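Local coordinates for protein amino Transferase (Eubacterium rectale, PDB 3ELE) that probably transfers amino groups between amino acids and keto acids, as a pyridoxal-5'-phosphate-dependent aminotransferase of the class I and II family, at residues 271-274 / 275-279. Residues are numbered along the deposited sequence; the frame is centred on the assembly and turned at random.
Sequences ELYA and AVCGA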
ATOM      1  N   GLU A 271     -14.641 -17.751  -0.012  1.00 31.06           N
ATOM      2  CA  GLU A 271     -14.839 -16.903  -1.196  1.00 31.96           C
ATOM      3  C   GLU A 271     -14.531 -15.422  -0.968  1.00 31.92           C
ATOM      4  O   GLU A 271     -13.916 -14.779  -1.835  1.00 32.44           O
ATOM      5  CB  GLU A 271     -16.270 -17.018  -1.709  1.00 31.22           C
ATOM      6  CG  GLU A 271     -16.583 -16.155  -2.924  1.00 32.76           C
ATOM      7  CD  GLU A 271     -17.962 -16.418  -3.438  1.00 35.12           C
ATOM      8  OE1 GLU A 271     -18.182 -17.549  -3.872  1.00 35.44           O
ATOM      9  OE2 GLU A 271     -18.805 -15.499  -3.401  1.00 39.70           O
ATOM     10  N   LEU A 272     -15.033 -14.882   0.142  1.00 32.80           N
ATOM     11  CA  LEU A 272     -14.817 -13.476   0.506  1.00 32.63           C
ATOM     12  C   LEU A 272     -13.363 -13.221   0.882  1.00 32.62           C
ATOM     13  O   LEU A 272     -12.799 -12.172   0.545  1.00 33.27           O
ATOM     14  CB  LEU A 272     -15.757 -13.053   1.651  1.00 34.21           C
ATOM     15  CG  LEU A 272     -15.707 -11.573   2.105  1.00 33.55           C
ATOM     16  CD1 LEU A 272     -15.850 -10.596   0.944  1.00 27.90           C
ATOM     17  CD2 LEU A 272     -16.770 -11.305   3.186  1.00 32.57           C
ATOM     18  N   TYR A 273     -12.754 -14.160   1.603  1.00 32.88           N
ATOM     19  CA  TYR A 273     -11.342 -14.039   1.963  1.00 32.32           C
ATOM     20  C   TYR A 273     -10.474 -14.085   0.707  1.00 31.99           C
ATOM     21  O   TYR A 273      -9.505 -13.358   0.632  1.00 33.44           O
ATOM     22  CB  TYR A 273     -10.932 -15.113   2.951  1.00 33.36           C
ATOM     23  CG  TYR A 273      -9.596 -14.898   3.593  1.00 29.20           C
ATOM     24  CD1 TYR A 273      -9.481 -14.169   4.767  1.00 34.32           C
ATOM     25  CD2 TYR A 273      -8.437 -15.460   3.047  1.00 36.59           C
ATOM     26  CE1 TYR A 273      -8.239 -13.983   5.390  1.00 31.16           C
ATOM     27  CE2 TYR A 273      -7.183 -15.293   3.666  1.00 34.43           C
ATOM     28  CZ  TYR A 273      -7.095 -14.550   4.837  1.00 34.82           C
ATOM     29  OH  TYR A 273      -5.869 -14.387   5.449  1.00 32.30           O
ATOM     30  N   ALA A 274     -10.851 -14.907  -0.277  1.00 33.15           N
ATOM     31  CA  ALA A 274     -10.150 -14.964  -1.564  1.00 32.62           C
ATOM     32  C   ALA A 274     -10.226 -13.597  -2.246  1.00 32.61           C
ATOM     33  O   ALA A 274      -9.189 -13.088  -2.669  1.00 34.84           O
ATOM     34  CB  ALA A 274     -10.727 -16.080  -2.473  1.00 32.63           C
ATOM     35  N   ALA A 275     -11.417 -12.972  -2.274  1.00 30.66           N
ATOM     36  CA  ALA A 275     -11.604 -11.636  -2.904  1.00 28.85           C
ATOM     37  C   ALA A 275     -10.817 -10.525  -2.173  1.00 30.98           C
ATOM     38  O   ALA A 275     -10.326  -9.590  -2.793  1.00 30.41           O
ATOM     39  CB  ALA A 275     -13.070 -11.282  -2.997  1.00 28.13           C
ATOM     40  N   VAL A 276     -10.722 -10.642  -0.853  1.00 31.26           N
ATOM     41  CA  VAL A 276      -9.899  -9.746  -0.029  1.00 31.42           C
ATOM     42  C   VAL A 276      -8.433  -9.870  -0.469  1.00 31.93           C
ATOM     43  O   VAL A 276      -7.856  -8.871  -0.866  1.00 32.84           O
ATOM     44  CB  VAL A 276     -10.137  -9.990   1.470  1.00 31.52           C
ATOM     45  CG1 VAL A 276      -9.074  -9.261   2.365  1.00 28.72           C
ATOM     46  CG2 VAL A 276     -11.577  -9.545   1.822  1.00 25.99           C
ATOM     47  N   CYS A 277      -7.865 -11.083  -0.465  1.00 32.55           N
ATOM     48  CA  CYS A 277      -6.497 -11.329  -1.004  1.00 32.70           C
ATOM     49  C   CYS A 277      -6.293 -10.811  -2.440  1.00 32.79           C
ATOM     50  O   CYS A 277      -5.292 -10.143  -2.725  1.00 34.37           O
ATOM     51  CB  CYS A 277      -6.133 -12.814  -0.958  1.00 33.75           C
ATOM     52  SG  CYS A 277      -6.072 -13.485   0.718  1.00 35.93           S
ATOM     53  N   GLY A 278      -7.240 -11.106  -3.324  1.00 31.53           N
ATOM     54  CA  GLY A 278      -7.200 -10.617  -4.697  1.00 32.78           C
ATOM     55  C   GLY A 278      -7.236  -9.096  -4.827  1.00 32.51           C
ATOM     56  O   GLY A 278      -6.535  -8.541  -5.657  1.00 32.04           O
ATOM     57  N   ALA A 279      -8.060  -8.443  -4.005  1.00 32.32           N
ATOM     58  CA  ALA A 279      -8.160  -6.988  -3.977  1.00 33.53           C
ATOM     59  C   ALA A 279      -6.829  -6.379  -3.516  1.00 33.07           C
ATOM     60  O   ALA A 279      -6.342  -5.430  -4.135  1.00 32.34           O
ATOM     61  CB  ALA A 279      -9.326  -6.535  -3.086  1.00 32.56           C
TER
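Midway along helix 269-282, the backbone N-H of A275 reaches back to the carbonyl of E271, N to O 3.1 Å, one of five successive i to i+4 hydrogen bonds of an alpha-helix. V276 repeats the step on L272, N to O 2.9 Å. V276 CG2 stands anti to its own carbonyl carbon and beside its N, which turns the methyl back to L272 O, 3.2 Å away. V276 CG2 also stands 4.5 Å from L272 CD1, a loose apolar contact. The C277 N to Y273 O hydrogen bond, 3.0 Å, is almost straight, with an N-H...O angle of 177°. With SG placed beside the backbone N (chi1 -63°), the sulfur of C277 points back along the helix to the Y273 ring and comes 3.6 Å from CE2. It sits obliquely to the ring, near CE2 and CD2, 4.3 Å from the centroid and 42° off the normal, as a cysteine sulfur-aromatic contact. The ring's far end is held by a hydrogen bond from OH to L102 O, and K269 adds a cation-pi contact. G278 N bonds A274 O, N to O 2.9 Å, and A279 N continues the pattern to A275 O. L272, A275, V276 and A279 lie against helix 108-119, and V276 and C277 also touch Y103 of strand 102-105. E271, L272, A274 and A275 meet M2, V4 and Y9 of the second subunit, so the helix is packed between helix 108-119 and strand 102-105 of its own chain and the N-terminal segment of the dimer partner.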